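PDB 5FYP: phosphoinositol-specific phospholipase C from Pseudomonas sp., which probably cleaves the phosphodiester bond of phosphatidylinositol lipids in a calcium-dependent manner, releasing diacylglycerol and a phosphoinositol product. Local coordinates for residues Asp245-Phe253 and Gln271-Leu279. Sequence-based numbering, arbitrary orientation.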
ATOM      1  N   ASP A 245       4.731 -17.199  -3.586  1.00 12.66           N
ATOM      2  CA  ASP A 245       5.979 -16.482  -3.352  1.00 11.88           C
ATOM      3  C   ASP A 245       6.146 -15.951  -1.951  1.00 11.62           C
ATOM      4  O   ASP A 245       7.083 -15.197  -1.679  1.00 11.08           O
ATOM      5  CB  ASP A 245       6.065 -15.356  -4.358  1.00 13.50           C
ATOM      6  CG  ASP A 245       6.192 -15.876  -5.778  1.00 15.14           C
ATOM      7  OD1 ASP A 245       6.968 -16.827  -6.024  1.00 17.95           O
ATOM      8  OD2 ASP A 245       5.512 -15.406  -6.697  1.00 17.59           O
ATOM      9  N   LYS A 246       5.265 -16.389  -1.043  1.00 10.67           N
ATOM     10  CA  LYS A 246       5.277 -15.795   0.308  1.00 11.83           C
ATOM     11  C   LYS A 246       6.512 -16.082   1.105  1.00 10.84           C
ATOM     12  O   LYS A 246       6.806 -15.387   2.072  1.00 11.53           O
ATOM     13  CB  LYS A 246       4.063 -16.224   1.091  1.00 11.98           C
ATOM     14  CG  LYS A 246       4.043 -17.690   1.494  1.00 12.54           C
ATOM     15  CD  LYS A 246       2.837 -17.956   2.387  1.00 13.65           C
ATOM     16  CE  LYS A 246       2.779 -19.373   2.883  1.00 14.90           C
ATOM     17  NZ  LYS A 246       1.670 -19.514   3.866  1.00 14.67           N
ATOM     18  N   SER A 247       7.270 -17.115   0.723  1.00 11.41           N
ATOM     19  CA  SER A 247       8.549 -17.388   1.405  1.00 12.21           C
ATOM     20  C   SER A 247       9.479 -16.175   1.362  1.00 12.21           C
ATOM     21  O   SER A 247      10.327 -16.022   2.241  1.00 15.49           O
ATOM     22  CB  SER A 247       9.242 -18.615   0.794  1.00 14.54           C
ATOM     23  OG  SER A 247       9.521 -18.459  -0.570  1.00 17.81           O
ATOM     24  N   TRP A 248       9.352 -15.322   0.337  1.00  9.75           N
ATOM     25  CA  TRP A 248      10.184 -14.124   0.213  1.00  9.50           C
ATOM     26  C   TRP A 248       9.888 -13.067   1.268  1.00  9.17           C
ATOM     27  O   TRP A 248      10.706 -12.169   1.457  1.00  9.92           O
ATOM     28  CB  TRP A 248      10.099 -13.522  -1.206  1.00  9.71           C
ATOM     29  CG  TRP A 248      10.717 -14.437  -2.171  1.00  9.85           C
ATOM     30  CD1 TRP A 248      10.123 -15.290  -3.013  1.00 11.44           C
ATOM     31  CD2 TRP A 248      12.126 -14.688  -2.278  1.00  9.26           C
ATOM     32  NE1 TRP A 248      11.067 -16.062  -3.662  1.00 11.17           N
ATOM     33  CE2 TRP A 248      12.308 -15.690  -3.222  1.00 11.54           C
ATOM     34  CE3 TRP A 248      13.250 -14.141  -1.671  1.00 10.12           C
ATOM     35  CZ2 TRP A 248      13.587 -16.208  -3.539  1.00 12.18           C
ATOM     36  CZ3 TRP A 248      14.506 -14.636  -1.954  1.00 12.01           C
ATOM     37  CH2 TRP A 248      14.661 -15.651  -2.891  1.00 11.14           C
ATOM     38  N   ALA A 249       8.782 -13.201   2.019  1.00  9.92           N
ATOM     39  CA  ALA A 249       8.478 -12.224   3.046  1.00  9.88           C
ATOM     40  C   ALA A 249       9.574 -12.218   4.119  1.00  9.27           C
ATOM     41  O   ALA A 249       9.853 -11.178   4.696  1.00  9.91           O
ATOM     42  CB  ALA A 249       7.124 -12.449   3.664  1.00  9.97           C
ATOM     43  N   LYS A 250      10.178 -13.367   4.400  0.50  9.93           N
ATOM     44  CA  LYS A 250      11.265 -13.413   5.388  0.50 10.19           C
ATOM     45  C   LYS A 250      12.438 -12.536   4.971  0.50  9.16           C
ATOM     46  O   LYS A 250      13.090 -11.920   5.804  0.50 10.05           O
ATOM     47  CB  LYS A 250      11.725 -14.854   5.670  0.50 12.00           C
ATOM     48  CG  LYS A 250      10.750 -15.668   6.515  0.50 15.33           C
ATOM     49  CD  LYS A 250      11.200 -17.071   6.854  0.50 19.25           C
ATOM     50  CE  LYS A 250      10.274 -17.688   7.887  0.50 24.05           C
ATOM     51  NZ  LYS A 250      10.352 -17.093   9.257  0.50 28.79           N
ATOM     52  N   GLN A 251      12.712 -12.482   3.671  1.00  8.48           N
ATOM     53  CA  GLN A 251      13.776 -11.609   3.140  1.00  8.51           C
ATOM     54  C   GLN A 251      13.329 -10.158   3.076  1.00  8.62           C
ATOM     55  O   GLN A 251      14.162  -9.272   3.337  1.00  8.81           O
ATOM     56  CB  GLN A 251      14.312 -12.143   1.851  1.00 10.05           C
ATOM     57  CG  GLN A 251      15.331 -13.243   2.072  1.00 11.29           C
ATOM     58  CD  GLN A 251      16.615 -12.651   2.670  1.00 12.46           C
ATOM     59  OE1 GLN A 251      17.148 -11.638   2.145  1.00 15.43           O
ATOM     60  NE2 GLN A 251      16.898 -13.025   3.906  1.00 13.93           N
ATOM     61  N   ALA A 252      12.064  -9.894   2.755  1.00  8.02           N
ATOM     62  CA  ALA A 252      11.568  -8.527   2.918  1.00  8.35           C
ATOM     63  C   ALA A 252      11.787  -8.047   4.357  1.00  7.95           C
ATOM     64  O   ALA A 252      12.309  -6.961   4.617  1.00  8.81           O
ATOM     65  CB  ALA A 252      10.103  -8.436   2.542  1.00  8.92           C
ATOM     66  N   PHE A 253      11.388  -8.887   5.308  1.00  8.46           N
ATOM     67  CA  PHE A 253      11.580  -8.618   6.718  1.00  8.86           C
ATOM     68  C   PHE A 253      13.043  -8.366   7.049  1.00  9.04           C
ATOM     69  O   PHE A 253      13.398  -7.406   7.760  1.00  9.27           O
ATOM     70  CB  PHE A 253      11.001  -9.805   7.533  1.00 10.05           C
ATOM     71  CG  PHE A 253      11.252  -9.737   9.022  1.00 11.49           C
ATOM     72  CD1 PHE A 253      10.436  -9.054   9.862  1.00 14.38           C
ATOM     73  CD2 PHE A 253      12.339 -10.387   9.561  1.00 13.78           C
ATOM     74  CE1 PHE A 253      10.688  -9.020  11.225  1.00 15.08           C
ATOM     75  CE2 PHE A 253      12.590 -10.364  10.932  1.00 20.10           C
ATOM     76  CZ  PHE A 253      11.765  -9.667  11.750  1.00 16.53           C
ATOM     77  N   GLN A 271      -0.288 -17.736  11.683  1.00 14.13           N
ATOM     78  CA  GLN A 271       0.718 -18.391  10.865  1.00 12.07           C
ATOM     79  C   GLN A 271       1.460 -17.385   9.975  1.00 13.91           C
ATOM     80  O   GLN A 271       2.695 -17.467   9.828  1.00 13.35           O
ATOM     81  CB  GLN A 271       0.120 -19.497  10.050  1.00 11.63           C
ATOM     82  CG  GLN A 271       1.207 -20.227   9.328  1.00 18.61           C
ATOM     83  N   HIS A 272       0.736 -16.423   9.409  1.00 11.90           N
ATOM     84  CA  HIS A 272       1.420 -15.366   8.667  1.00 10.69           C
ATOM     85  C   HIS A 272       2.398 -14.536   9.495  1.00 10.88           C
ATOM     86  O   HIS A 272       3.451 -14.129   8.979  1.00 10.97           O
ATOM     87  CB  HIS A 272       0.384 -14.477   7.974  1.00  8.84           C
ATOM     88  CG  HIS A 272      -0.267 -15.149   6.808  1.00 10.77           C
ATOM     89  ND1 HIS A 272      -1.613 -15.054   6.543  1.00 11.30           N
ATOM     90  CD2 HIS A 272       0.250 -15.950   5.852  1.00 11.57           C
ATOM     91  CE1 HIS A 272      -1.887 -15.723   5.439  1.00 11.40           C
ATOM     92  NE2 HIS A 272      -0.770 -16.278   4.995  1.00 11.39           N
ATOM     93  N   ILE A 273       2.064 -14.293  10.754  1.00 11.22           N
ATOM     94  CA  ILE A 273       3.002 -13.637  11.668  1.00 11.83           C
ATOM     95  C   ILE A 273       4.284 -14.460  11.790  1.00 12.01           C
ATOM     96  O   ILE A 273       5.390 -13.932  11.749  1.00 12.56           O
ATOM     97  CB  ILE A 273       2.340 -13.449  13.053  1.00 12.23           C
ATOM     98  CG1 ILE A 273       1.220 -12.387  12.953  1.00 12.83           C
ATOM     99  CG2 ILE A 273       3.353 -13.079  14.107  1.00 14.23           C
ATOM    100  CD1 ILE A 273       0.302 -12.339  14.168  1.00 14.64           C
ATOM    101  N   ASN A 274       4.120 -15.745  11.975  0.50 11.60           N
ATOM    102  CA  ASN A 274       5.274 -16.612  12.105  0.50 13.27           C
ATOM    103  C   ASN A 274       6.141 -16.634  10.802  0.50 12.48           C
ATOM    104  O   ASN A 274       7.371 -16.786  10.866  0.50 15.01           O
ATOM    105  CB  ASN A 274       4.753 -17.968  12.530  0.50 11.94           C
ATOM    106  CG  ASN A 274       3.970 -17.932  13.897  0.50 12.21           C
ATOM    107  OD1 ASN A 274       4.147 -17.046  14.806  0.50 13.96           O
ATOM    108  ND2 ASN A 274       3.111 -18.918  14.046  0.50 10.58           N
ATOM    109  N   GLN A 275       5.491 -16.372   9.653  1.00 12.51           N
ATOM    110  CA  GLN A 275       6.121 -16.258   8.340  1.00 12.27           C
ATOM    111  C   GLN A 275       6.677 -14.857   8.014  1.00 10.25           C
ATOM    112  O   GLN A 275       7.154 -14.613   6.900  1.00 10.27           O
ATOM    113  CB  GLN A 275       5.137 -16.751   7.274  1.00 12.41           C
ATOM    114  CG  GLN A 275       4.829 -18.244   7.475  1.00 13.87           C
ATOM    115  CD  GLN A 275       3.675 -18.812   6.673  1.00 18.05           C
ATOM    116  OE1 GLN A 275       2.852 -18.143   6.082  1.00 16.42           O
ATOM    117  NE2 GLN A 275       3.666 -20.132   6.617  1.00 35.72           N
ATOM    118  N   LYS A 276       6.631 -13.964   9.000  1.00  9.58           N
ATOM    119  CA  LYS A 276       7.259 -12.633   8.918  1.00  8.44           C
ATOM    120  C   LYS A 276       6.648 -11.738   7.844  1.00  7.84           C
ATOM    121  O   LYS A 276       7.331 -10.952   7.209  1.00  8.44           O
ATOM    122  CB  LYS A 276       8.781 -12.699   8.753  1.00  9.59           C
ATOM    123  CG  LYS A 276       9.488 -13.487   9.830  1.00 12.03           C
ATOM    124  CD  LYS A 276       9.333 -12.892  11.219  1.00 15.18           C
ATOM    125  CE  LYS A 276      10.225 -13.637  12.184  1.00 22.45           C
ATOM    126  NZ  LYS A 276       9.795 -13.525  13.570  1.00 17.46           N
ATOM    127  N   ILE A 277       5.332 -11.866   7.683  1.00  7.61           N
ATOM    128  CA  ILE A 277       4.588 -11.084   6.700  1.00  7.59           C
ATOM    129  C   ILE A 277       4.029  -9.842   7.388  1.00  7.28           C
ATOM    130  O   ILE A 277       3.236  -9.949   8.333  1.00  8.51           O
ATOM    131  CB  ILE A 277       3.470 -11.911   6.082  1.00  7.92           C
ATOM    132  CG1 ILE A 277       4.064 -13.115   5.314  1.00  8.16           C
ATOM    133  CG2 ILE A 277       2.583 -11.048   5.219  1.00  7.79           C
ATOM    134  CD1 ILE A 277       3.085 -14.252   5.081  1.00  9.50           C
ATOM    135  N   ASN A 278       4.370  -8.662   6.885  1.00  7.02           N
ATOM    136  CA  ASN A 278       3.796  -7.440   7.468  1.00  7.30           C
ATOM    137  C   ASN A 278       2.321  -7.262   7.185  1.00  7.27           C
ATOM    138  O   ASN A 278       1.578  -6.875   8.095  1.00  8.68           O
ATOM    139  CB  ASN A 278       4.514  -6.191   6.980  1.00  7.04           C
ATOM    140  CG  ASN A 278       5.932  -6.074   7.485  1.00  7.09           C
ATOM    141  OD1 ASN A 278       6.898  -6.259   6.730  1.00  7.56           O
ATOM    142  ND2 ASN A 278       6.082  -5.714   8.749  1.00  7.84           N
ATOM    143  N   LEU A 279       1.923  -7.463   5.935  1.00  6.85           N
ATOM    144  CA  LEU A 279       0.543  -7.189   5.522  1.00  6.80           C
ATOM    145  C   LEU A 279      -0.034  -8.456   4.895  1.00  7.08           C
ATOM    146  O   LEU A 279       0.376  -8.843   3.795  1.00  7.66           O
ATOM    147  CB  LEU A 279       0.506  -6.023   4.525  1.00  6.73           C
ATOM    148  CG  LEU A 279       1.208  -4.747   4.935  1.00  7.24           C
ATOM    149  CD1 LEU A 279       1.198  -3.732   3.796  1.00  7.33           C
ATOM    150  CD2 LEU A 279       0.672  -4.109   6.214  1.00  8.06           C
TER
HETATM  151  O   HOH W   1       7.853 -15.933   4.641  1.00 20.24           O
HETATM  152  O   HOH W   2       1.832 -22.035   5.036  1.00 26.68           O
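Ala249 and Ile277 form the tight, buried part of this contact. The methyl CB of Ala249 meets Ile277 CG1 at 3.5 Å. Beside them, Lys276 bends at chi2 and sets its CD over one face of the Phe253 ring, while its CB meets Phe253 CB. Lys276 CD stands 4.0 Å from the centroid of the Phe253 ring, only 5° off the normal, in a CH-pi contact. Phe253 CG lies anti to the backbone N (chi1 174°), which swings the ring under that chain. Its ring also meets Phe298 edge-to-face.

The other side is polar and wetter. Lys246 is extended beyond CG, and its NZ donates to Gln275 OE1 at 2.9 Å. The donor sits 24° from the carbonyl plane. Asp264 is the salt-bridge partner of Lys246 and also accepts from His272 NE2. One water joins Lys246 NZ to Gln275 NE2. Another water bridges Lys246 O and Gln275 O, 2.7 Å from the latter. On the solvent side, Lys250 NZ makes a weak bond of 3.4 Å to Asn274 O, doubtful because both residues are modelled in two conformers. With an alanine in place of Gln275, Lys246 NZ is likely to lose its amide acceptor and its water link to the amide, leaving it to Asp264.

The helix ending at Asn274 closes in a Schellman motif, with Lys276 at positive phi as C-prime. The chain then enters strand 279-282, parallel to strand 258-262, as in the helix-to-strand turns of the TIM-barrel clan.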